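Local structure of thioesterase (3QY3) at residues L51-L56 against H85-P90; V80-H85 against E129-L134; E100-R105 against E114-T119. The protein is a hotdog-fold protein that probably hydrolyses fatty acyl-CoA thioesters. All coordinates share one frame; numbering follows the deposited sequence.

Contact 1: L51-L56 against H85-P90; sequences LYFQYL and HTYLKP
Four aromatic rings, Tyr52 and Phe53 of the helix and His85 and Tyr87 of the strand, make most of this contact, and not one hydrogen bond crosses it. The imidazole of His85 sits among them. One of its faces receives CB of Tyr52, 4.3 Å from NE2, while the Tyr52 ring itself lies nearly parallel but slid so far aside that the two rings barely overlap. Toward Phe53 the same imidazole turns its edge, an edge-to-face pair with planes at 70° and centroids 5.8 Å apart. His85 CB adds a touch to CZ of Phe53 at 3.6 Å. CG of His85 is anti to the backbone N (chi1 -174°), a torsion that carries the imidazole in toward the helix.

Tyr87, two residues on from His85, has CD2 of that ring over the centre of one face, and meets Tyr52 CD2 with its own edge through CE1 at 3.7 Å. Its hydroxyl ends 3.2 Å from CE2 of Phe53 and is bonded to Asn49 O. CD1 of Leu56 adds a contact, 4.1 Å from ND1 of His85. That nitrogen is hydrogen-bonded to His115 on strand 110-119 of the same sheet, and Phe53 stacks on Phe53 of the second subunit. The start of helix 51-66 and the strand therefore meet directly through apolar and ring contacts, while ND1 of His85 and OH of Tyr87 find their partners beyond the two segments, within a largely buried aromatic cluster.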
loop_
_atom_site.group_PDB
_atom_site.type_symbol
_atom_site.label_atom_id
_atom_site.label_comp_id
_atom_site.label_asym_id
_atom_site.label_seq_id
_atom_site.Cartn_x
_atom_site.Cartn_y
_atom_site.Cartn_z
ATOM N N LEU A 51 7.462 -1.557 3.345
ATOM C CA LEU A 51 6.613 -1.213 4.476
ATOM C C LEU A 51 7.416 -0.665 5.693
ATOM O O LEU A 51 6.879 0.100 6.468
ATOM C CB LEU A 51 5.691 -2.366 4.878
ATOM C CG LEU A 51 4.289 -2.361 4.254
ATOM C CD1 LEU A 51 3.430 -1.187 4.903
ATOM C CD2 LEU A 51 4.384 -2.223 2.757
ATOM N N TYR A 52 8.687 -1.026 5.830
ATOM C CA TYR A 52 9.483 -0.502 6.938
ATOM C C TYR A 52 9.586 0.999 6.876
ATOM O O TYR A 52 9.555 1.687 7.897
ATOM C CB TYR A 52 10.870 -1.105 6.965
ATOM C CG TYR A 52 10.830 -2.575 7.374
ATOM C CD1 TYR A 52 10.605 -2.957 8.682
ATOM C CD2 TYR A 52 10.843 -3.547 6.445
ATOM C CE1 TYR A 52 10.515 -4.290 9.039
ATOM C CE2 TYR A 52 10.782 -4.890 6.767
ATOM C CZ TYR A 52 10.589 -5.250 8.106
ATOM O OH TYR A 52 10.517 -6.599 8.410
ATOM N N PHE A 53 9.570 1.525 5.655
ATOM C CA PHE A 53 9.572 2.986 5.491
ATOM C C PHE A 53 8.287 3.674 5.885
ATOM O O PHE A 53 8.328 4.819 6.360
ATOM C CB PHE A 53 10.014 3.334 4.078
ATOM C CG PHE A 53 11.451 2.959 3.785
ATOM C CD1 PHE A 53 12.501 3.656 4.324
ATOM C CD2 PHE A 53 11.724 1.866 2.998
ATOM C CE1 PHE A 53 13.850 3.306 4.040
ATOM C CE2 PHE A 53 13.017 1.493 2.769
ATOM C CZ PHE A 53 14.093 2.234 3.258
ATOM N N GLN A 54 7.181 2.926 5.776
ATOM C CA GLN A 54 5.906 3.420 6.280
ATOM C C GLN A 54 5.918 3.422 7.793
ATOM O O GLN A 54 5.344 4.339 8.419
ATOM C CB GLN A 54 4.734 2.616 5.745
ATOM C CG GLN A 54 3.431 3.157 6.176
ATOM C CD GLN A 54 2.219 2.620 5.378
ATOM O OE1 GLN A 54 1.596 1.598 5.728
ATOM N NE2 GLN A 54 1.860 3.345 4.299
ATOM N N TYR A 55 6.470 2.360 8.383
ATOM C CA TYR A 55 6.619 2.327 9.837
ATOM C C TYR A 55 7.435 3.490 10.366
ATOM O O TYR A 55 7.013 4.186 11.335
ATOM C CB TYR A 55 7.205 0.991 10.314
ATOM C CG TYR A 55 6.495 -0.282 9.899
ATOM C CD1 TYR A 55 5.188 -0.286 9.510
ATOM C CD2 TYR A 55 7.152 -1.504 9.964
ATOM C CE1 TYR A 55 4.522 -1.479 9.071
ATOM C CE2 TYR A 55 6.489 -2.690 9.626
ATOM C CZ TYR A 55 5.179 -2.664 9.204
ATOM O OH TYR A 55 4.640 -3.867 8.833
ATOM N N LEU A 56 8.538 3.778 9.674
ATOM C CA LEU A 56 9.424 4.910 10.041
ATOM C C LEU A 56 8.698 6.243 9.858
ATOM O O LEU A 56 8.731 7.117 10.726
ATOM C CB LEU A 56 10.700 4.885 9.220
ATOM C CG LEU A 56 11.626 3.724 9.551
ATOM C CD1 LEU A 56 12.704 3.664 8.462
ATOM C CD2 LEU A 56 12.253 3.808 10.942
ATOM N N HIS A 85 18.193 2.605 5.235
ATOM C CA HIS A 85 17.770 1.571 6.102
ATOM C C HIS A 85 18.515 0.289 5.821
ATOM O O HIS A 85 18.567 -0.143 4.665
ATOM C CB HIS A 85 16.252 1.305 5.984
ATOM C CG HIS A 85 15.745 0.311 6.982
ATOM N ND1 HIS A 85 15.452 0.648 8.269
ATOM C CD2 HIS A 85 15.391 -0.982 6.848
ATOM C CE1 HIS A 85 15.061 -0.423 8.920
ATOM N NE2 HIS A 85 14.969 -1.413 8.060
ATOM N N THR A 86 19.030 -0.314 6.881
ATOM C CA THR A 86 19.657 -1.608 6.847
ATOM C C THR A 86 18.736 -2.662 7.462
ATOM O O THR A 86 18.274 -2.488 8.595
ATOM C CB THR A 86 20.989 -1.590 7.628
ATOM O OG1 THR A 86 21.811 -0.608 7.030
ATOM C CG2 THR A 86 21.686 -2.927 7.542
ATOM N N TYR A 87 18.461 -3.719 6.681
ATOM C CA TYR A 87 17.555 -4.802 6.998
ATOM C C TYR A 87 18.357 -5.925 7.654
ATOM O O TYR A 87 19.232 -6.563 7.049
ATOM C CB TYR A 87 16.811 -5.396 5.777
ATOM C CG TYR A 87 16.016 -4.371 5.005
ATOM C CD1 TYR A 87 14.657 -4.220 5.221
ATOM C CD2 TYR A 87 16.620 -3.604 4.033
ATOM C CE1 TYR A 87 13.947 -3.262 4.530
ATOM C CE2 TYR A 87 15.892 -2.640 3.314
ATOM C CZ TYR A 87 14.555 -2.505 3.584
ATOM O OH TYR A 87 13.864 -1.598 2.873
ATOM N N LEU A 88 18.013 -6.219 8.900
ATOM C CA LEU A 88 18.771 -7.203 9.638
ATOM C C LEU A 88 18.010 -8.473 9.979
ATOM O O LEU A 88 18.585 -9.575 9.969
ATOM C CB LEU A 88 19.333 -6.546 10.909
ATOM C CG LEU A 88 20.289 -5.384 10.640
ATOM C CD1 LEU A 88 20.629 -4.583 11.906
ATOM C CD2 LEU A 88 21.501 -5.911 9.922
ATOM N N LYS A 89 16.751 -8.348 10.293
ATOM C CA LYS A 89 15.936 -9.530 10.640
ATOM C C LYS A 89 14.517 -9.252 10.120
ATOM O O LYS A 89 14.023 -8.117 10.236
ATOM C CB LYS A 89 15.860 -9.752 12.146
ATOM C CG LYS A 89 17.201 -9.744 12.881
ATOM C CD LYS A 89 17.115 -10.037 14.457
ATOM C CE LYS A 89 16.016 -10.980 14.907
ATOM N NZ LYS A 89 16.216 -12.451 14.612
ATOM N N PRO A 90 13.878 -10.272 9.570
ATOM C CA PRO A 90 12.502 -10.088 9.059
ATOM C C PRO A 90 11.500 -10.058 10.161
ATOM O O PRO A 90 11.721 -10.645 11.227
ATOM C CB PRO A 90 12.294 -11.328 8.153
ATOM C CG PRO A 90 13.207 -12.349 8.717
ATOM C CD PRO A 90 14.373 -11.640 9.337
#

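Contact 2: V80-H85 against E129-L134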
loop_
_atom_site.group_PDB
_atom_site.type_symbol
_atom_site.label_atom_id
_atom_site.label_comp_id
_atom_site.label_asym_id
_atom_site.label_seq_id
_atom_site.Cartn_x
_atom_site.Cartn_y
_atom_site.Cartn_z
ATOM N N VAL A 80 11.593 15.042 3.867
ATOM C CA VAL A 80 12.595 14.004 3.806
ATOM C C VAL A 80 13.564 14.210 2.593
ATOM O O VAL A 80 13.155 14.205 1.440
ATOM C CB VAL A 80 11.950 12.606 3.775
ATOM C CG1 VAL A 80 13.029 11.565 3.666
ATOM C CG2 VAL A 80 11.105 12.366 5.053
ATOM N N LEU A 81 14.855 14.350 2.891
ATOM C CA LEU A 81 15.871 14.470 1.863
ATOM C C LEU A 81 16.460 13.099 1.537
ATOM O O LEU A 81 16.832 12.839 0.400
ATOM C CB LEU A 81 17.017 15.384 2.338
ATOM C CG LEU A 81 18.256 15.550 1.448
ATOM C CD1 LEU A 81 17.866 15.948 0.034
ATOM C CD2 LEU A 81 19.252 16.604 2.051
ATOM N N GLN A 82 16.649 12.286 2.564
ATOM C CA GLN A 82 17.312 11.018 2.387
ATOM C C GLN A 82 16.855 9.976 3.411
ATOM O O GLN A 82 16.650 10.287 4.600
ATOM C CB GLN A 82 18.811 11.224 2.464
ATOM C CG GLN A 82 19.581 9.946 2.173
ATOM C CD GLN A 82 21.052 10.184 2.292
ATOM O OE1 GLN A 82 21.602 9.995 3.372
ATOM N NE2 GLN A 82 21.691 10.610 1.210
ATOM N N SER A 83 16.737 8.736 2.946
ATOM C CA SER A 83 16.425 7.620 3.815
ATOM C C SER A 83 17.425 6.545 3.630
ATOM O O SER A 83 17.686 6.183 2.488
ATOM C CB SER A 83 15.052 6.992 3.417
ATOM O OG SER A 83 13.966 7.925 3.720
ATOM N N LEU A 84 17.935 6.011 4.738
ATOM C CA LEU A 84 18.826 4.882 4.717
ATOM C C LEU A 84 18.289 3.863 5.684
ATOM O O LEU A 84 17.936 4.180 6.810
ATOM C CB LEU A 84 20.234 5.278 5.145
ATOM C CG LEU A 84 21.196 4.085 5.417
ATOM C CD1 LEU A 84 21.654 3.517 4.176
ATOM C CD2 LEU A 84 22.437 4.506 6.296
ATOM N N HIS A 85 18.193 2.605 5.235
ATOM C CA HIS A 85 17.770 1.571 6.102
ATOM C C HIS A 85 18.515 0.289 5.821
ATOM O O HIS A 85 18.567 -0.143 4.665
ATOM C CB HIS A 85 16.252 1.305 5.984
ATOM C CG HIS A 85 15.745 0.311 6.982
ATOM N ND1 HIS A 85 15.452 0.648 8.269
ATOM C CD2 HIS A 85 15.391 -0.982 6.848
ATOM C CE1 HIS A 85 15.061 -0.423 8.920
ATOM N NE2 HIS A 85 14.969 -1.413 8.060
ATOM N N GLU A 129 17.939 -0.749 11.101
ATOM C CA GLU A 129 18.451 0.520 11.618
ATOM C C GLU A 129 18.844 1.396 10.460
ATOM O O GLU A 129 19.189 0.941 9.393
ATOM C CB GLU A 129 19.661 0.334 12.562
ATOM C CG GLU A 129 20.775 -0.458 11.942
ATOM C CD GLU A 129 22.032 -0.657 12.879
ATOM O OE1 GLU A 129 21.888 -0.708 14.113
ATOM O OE2 GLU A 129 23.135 -0.772 12.325
ATOM N N GLY A 130 18.890 2.666 10.689
ATOM C CA GLY A 130 19.308 3.573 9.662
ATOM C C GLY A 130 19.110 5.030 10.096
ATOM O O GLY A 130 19.184 5.376 11.285
ATOM N N HIS A 131 18.777 5.873 9.134
ATOM C CA HIS A 131 18.504 7.277 9.438
ATOM C C HIS A 131 17.609 7.875 8.351
ATOM O O HIS A 131 17.460 7.275 7.247
ATOM C CB HIS A 131 19.809 8.100 9.577
ATOM C CG HIS A 131 20.474 8.364 8.272
ATOM N ND1 HIS A 131 21.706 7.849 7.963
ATOM C CD2 HIS A 131 20.048 9.026 7.157
ATOM C CE1 HIS A 131 22.040 8.226 6.745
ATOM N NE2 HIS A 131 21.042 8.907 6.217
ATOM N N CYS A 132 17.047 9.054 8.695
ATOM C CA CYS A 132 16.253 9.893 7.822
ATOM C C CYS A 132 16.771 11.326 7.989
ATOM O O CYS A 132 16.703 11.886 9.134
ATOM C CB CYS A 132 14.762 9.777 8.239
ATOM S SG CYS A 132 13.569 10.630 7.251
ATOM N N LYS A 133 17.259 11.916 6.910
ATOM C CA LYS A 133 17.679 13.306 6.935
ATOM C C LYS A 133 16.501 14.167 6.548
ATOM O O LYS A 133 15.948 13.972 5.484
ATOM C CB LYS A 133 18.819 13.525 5.957
ATOM C CG LYS A 133 20.007 12.601 6.195
ATOM C CD LYS A 133 21.185 12.960 5.267
ATOM C CE LYS A 133 22.510 12.365 5.780
ATOM N NZ LYS A 133 23.530 12.118 4.702
ATOM N N LEU A 134 16.134 15.102 7.419
ATOM C CA LEU A 134 15.050 16.004 7.195
ATOM C C LEU A 134 15.630 17.395 7.010
ATOM O O LEU A 134 16.631 17.758 7.639
ATOM C CB LEU A 134 14.118 16.017 8.433
ATOM C CG LEU A 134 13.514 14.698 8.955
ATOM C CD1 LEU A 134 13.100 14.956 10.424
ATOM C CD2 LEU A 134 12.340 14.320 8.058
#
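The imidazole of His131 carries Leu84 on one face, CB lying 3.9 Å from the ring centroid in a CH-pi contact displaced toward the rim, and meets Gln82 OE1 at its edge. The edge contact is a real bond: His131 NE2 donates to OE1 over 3.1 Å, the oxygen lying in the ring plane and the donor in the carbonyl plane, on a lone pair. A chi1 of 74° tips the His131 ring across the neighbouring strand. Gln82 instead reaches out as an extended chain, lying beside Lys133 and pointing the same way. NE2 of Gln82 donates to Thr86 OG1 of the second subunit, so the amide is gripped at both ends and its rotation is fixed. Lys133 is a possible second donor to Gln82 OE1: its NZ comes to 3.2 Å from above the amide plane, but the side chain is modelled in two conformers and this bond is less certain.

On the other face Val80 CG2 packs on Leu134 CD2 at 3.8 Å, under helix 51-66. Between the faces the backbones run antiparallel. Leu84 N reaches His131 O at 2.8 Å, and Leu84 O takes a CA-H...O contact from Gly130 CA at 3.2 Å, a close approach for which the lack of a side chain on Gly130 leaves room. Near Val80 the register slips by one: Leu81 N binds Lys133 O at 2.8 Å and Gln82 N shares that oxygen through a weak bond, a classic beta bulge. Strand 80-85 also pairs with a strand of the second subunit, making one sheet continuous across the interface, the dimer arrangement characteristic of the hotdog fold.

Contact 3: E100-R105 against E114-T119; sequences ELYAGR and EHRLHT
Glu100, Leu101 and Tyr102 run antiparallel to Arg116, His115 and Glu114, with hydrogen-bonded pairs at Glu100-Arg116 and Tyr102-Glu114 enclosing a non-hydrogen-bonded Leu101-His115 pair. Glu100 N meets Arg116 O at 2.9 Å and Tyr102 N meets Glu114 O at 2.7 Å. Glu100 O also takes a CA-H...O contact from His115 CA at 3.2 Å.

On the face bearing Glu100, Tyr102 and Arg116, one carboxylate oxygen is the focus. The hydroxyl of Tyr102 donates to Glu100 OE1 at 2.8 Å from well above the carboxylate plane. Extended beyond CG, Glu100 lies side by side with Arg116 and places OE1 at the edge of the guanidinium, a salt bridge of 3.2 Å to NH1. His118 offers NE2 to OE1 at 3.0 Å in a weak bond, its ring standing nearly upright to the carboxylate (planes at 83°). Arg116 and His118 are each modelled in two conformers, so both of these links are tentative; where they hold, the gathering of donors would probably favour the ionised carboxylate. The other ring nitrogen of His118, ND1, is held by Gly125 O.

These strands form the hairpin 96-106/110-119 of the hotdog sheet, whose opposite face packs against helix 51-66. There Leu101 CD2 rests on CB of His115 at 4.0 Å. With chi1 at 68° the imidazole of His115 turns off strand 100-105 toward Leu56 and to its hydrogen bond with His85. Farther along, CG of Glu114 packs at 4.0 Å on CA of Gly104, while strand 28-35 lies against the other side of strand 100-105, its Leu28 touching Glu100 and Tyr102.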
loop_
_atom_site.group_PDB
_atom_site.type_symbol
_atom_site.label_atom_id
_atom_site.label_comp_id
_atom_site.label_asym_id
_atom_site.label_seq_id
_atom_site.Cartn_x
_atom_site.Cartn_y
_atom_site.Cartn_z
ATOM N N GLU A 100 12.365 3.221 17.486
ATOM C CA GLU A 100 13.051 4.223 18.293
ATOM C C GLU A 100 13.724 5.254 17.399
ATOM O O GLU A 100 14.498 4.881 16.494
ATOM C CB GLU A 100 14.137 3.569 19.159
ATOM C CG GLU A 100 13.578 2.539 20.134
ATOM C CD GLU A 100 14.650 1.795 20.925
ATOM O OE1 GLU A 100 15.779 1.633 20.465
ATOM O OE2 GLU A 100 14.326 1.343 22.006
ATOM N N LEU A 101 13.387 6.527 17.641
ATOM C CA LEU A 101 13.993 7.664 16.984
ATOM C C LEU A 101 14.962 8.400 17.922
ATOM O O LEU A 101 14.601 8.813 19.040
ATOM C CB LEU A 101 12.926 8.614 16.504
ATOM C CG LEU A 101 11.858 8.104 15.515
ATOM C CD1 LEU A 101 10.825 9.234 15.223
ATOM C CD2 LEU A 101 12.528 7.543 14.252
ATOM N N TYR A 102 16.175 8.584 17.410
ATOM C CA TYR A 102 17.285 9.243 18.125
ATOM C C TYR A 102 17.722 10.505 17.406
ATOM O O TYR A 102 17.727 10.579 16.195
ATOM C CB TYR A 102 18.497 8.295 18.250
ATOM C CG TYR A 102 18.205 7.085 19.112
ATOM C CD1 TYR A 102 18.405 7.124 20.486
ATOM C CD2 TYR A 102 17.749 5.895 18.545
ATOM C CE1 TYR A 102 18.172 6.005 21.275
ATOM C CE2 TYR A 102 17.487 4.782 19.348
ATOM C CZ TYR A 102 17.678 4.848 20.686
ATOM O OH TYR A 102 17.419 3.730 21.454
ATOM N N ALA A 103 18.189 11.483 18.175
ATOM C CA ALA A 103 18.677 12.736 17.634
ATOM C C ALA A 103 20.031 12.453 17.050
ATOM O O ALA A 103 20.968 12.114 17.814
ATOM C CB ALA A 103 18.831 13.806 18.779
ATOM N N GLY A 104 20.150 12.656 15.742
ATOM C CA GLY A 104 21.431 12.716 15.059
ATOM C C GLY A 104 21.815 14.189 14.932
ATOM O O GLY A 104 21.393 15.031 15.717
ATOM N N ARG A 105 22.606 14.486 13.929
ATOM C CA ARG A 105 23.122 15.834 13.810
ATOM C C ARG A 105 22.096 16.915 13.388
ATOM O O ARG A 105 21.286 16.733 12.464
ATOM C CB ARG A 105 24.370 15.816 12.955
ATOM C CG ARG A 105 24.183 15.825 11.542
ATOM C CD ARG A 105 25.538 15.570 10.868
ATOM N NE ARG A 105 25.264 14.941 9.612
ATOM C CZ ARG A 105 25.458 13.662 9.340
ATOM N NH1 ARG A 105 25.984 12.831 10.237
ATOM N NH2 ARG A 105 25.103 13.215 8.155
ATOM N N GLU A 114 18.024 9.336 13.601
ATOM C CA GLU A 114 18.561 8.003 13.530
ATOM C C GLU A 114 17.503 7.074 14.070
ATOM O O GLU A 114 16.783 7.431 15.023
ATOM C CB GLU A 114 19.842 7.944 14.333
ATOM C CG GLU A 114 20.801 8.954 13.831
ATOM C CD GLU A 114 22.038 8.396 13.345
ATOM O OE1 GLU A 114 21.965 7.452 12.533
ATOM O OE2 GLU A 114 23.085 8.904 13.820
ATOM N N HIS A 115 17.390 5.871 13.505
ATOM C CA HIS A 115 16.390 4.957 13.940
ATOM C C HIS A 115 16.918 3.543 14.205
ATOM O O HIS A 115 17.923 3.101 13.599
ATOM C CB HIS A 115 15.185 4.918 12.944
ATOM C CG HIS A 115 15.499 4.320 11.598
ATOM N ND1 HIS A 115 15.712 5.089 10.480
ATOM C CD2 HIS A 115 15.605 3.026 11.190
ATOM C CE1 HIS A 115 15.907 4.292 9.440
ATOM N NE2 HIS A 115 15.899 3.033 9.857
ATOM N N ARG A 116 16.226 2.869 15.122
ATOM C CA ARG A 116 16.416 1.455 15.348
ATOM C C ARG A 116 15.045 0.824 15.492
ATOM O O ARG A 116 14.124 1.427 16.092
ATOM C CB ARG A 116 17.296 1.211 16.563
ATOM C CG ARG A 116 18.754 1.518 16.220
ATOM C CD ARG A 116 19.680 1.502 17.417
ATOM N NE ARG A 116 20.022 0.152 17.814
ATOM C CZ ARG A 116 19.370 -0.508 18.751
ATOM N NH1 ARG A 116 18.342 0.079 19.351
ATOM N NH2 ARG A 116 19.744 -1.740 19.083
ATOM N N LEU A 117 14.904 -0.358 14.906
ATOM C CA LEU A 117 13.651 -1.073 14.864
ATOM C C LEU A 117 13.789 -2.410 15.615
ATOM O O LEU A 117 14.781 -3.118 15.460
ATOM C CB LEU A 117 13.319 -1.333 13.403
ATOM C CG LEU A 117 12.261 -0.557 12.717
ATOM C CD1 LEU A 117 12.354 0.926 13.092
ATOM C CD2 LEU A 117 12.289 -0.916 11.235
ATOM N N HIS A 118 12.822 -2.695 16.497
ATOM C CA HIS A 118 12.743 -3.928 17.271
ATOM C C HIS A 118 11.250 -4.405 17.122
ATOM O O HIS A 118 10.455 -3.789 16.437
ATOM C CB HIS A 118 13.053 -3.671 18.768
ATOM C CG HIS A 118 14.283 -2.830 19.039
ATOM N ND1 HIS A 118 15.570 -3.313 18.919
ATOM C CD2 HIS A 118 14.404 -1.560 19.491
ATOM C CE1 HIS A 118 16.429 -2.371 19.258
ATOM N NE2 HIS A 118 15.747 -1.290 19.595
ATOM N N THR A 119 10.895 -5.442 17.845
ATOM C CA THR A 119 9.477 -5.838 18.000
ATOM C C THR A 119 9.170 -5.820 19.494
ATOM O O THR A 119 10.061 -5.908 20.335
ATOM C CB THR A 119 9.139 -7.209 17.337
ATOM O OG1 THR A 119 9.854 -8.267 17.994
ATOM C CG2 THR A 119 9.397 -7.207 15.804
#

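Overall arrangement
From the N terminus, strand 28-35 leads to helix 51-66, whose first turns meet the end of strand 76-87 in contact 1, closing a loop of 28 residues. Contact 2 starts on that same strand before contact 1 is complete, so the two cross, with His85 in both. Contact 3 then closes the short hairpin of strands 96-106 and 110-119, wholly within the span that contact 2 completes at strand 128-138. Gly130 O to His115 N joins contacts 2 and 3, while Leu56 of contact 1 packs on His115 and Leu117. Together they tie the central helix to its surrounding sheet, which continues into the second subunit along strand 76-87.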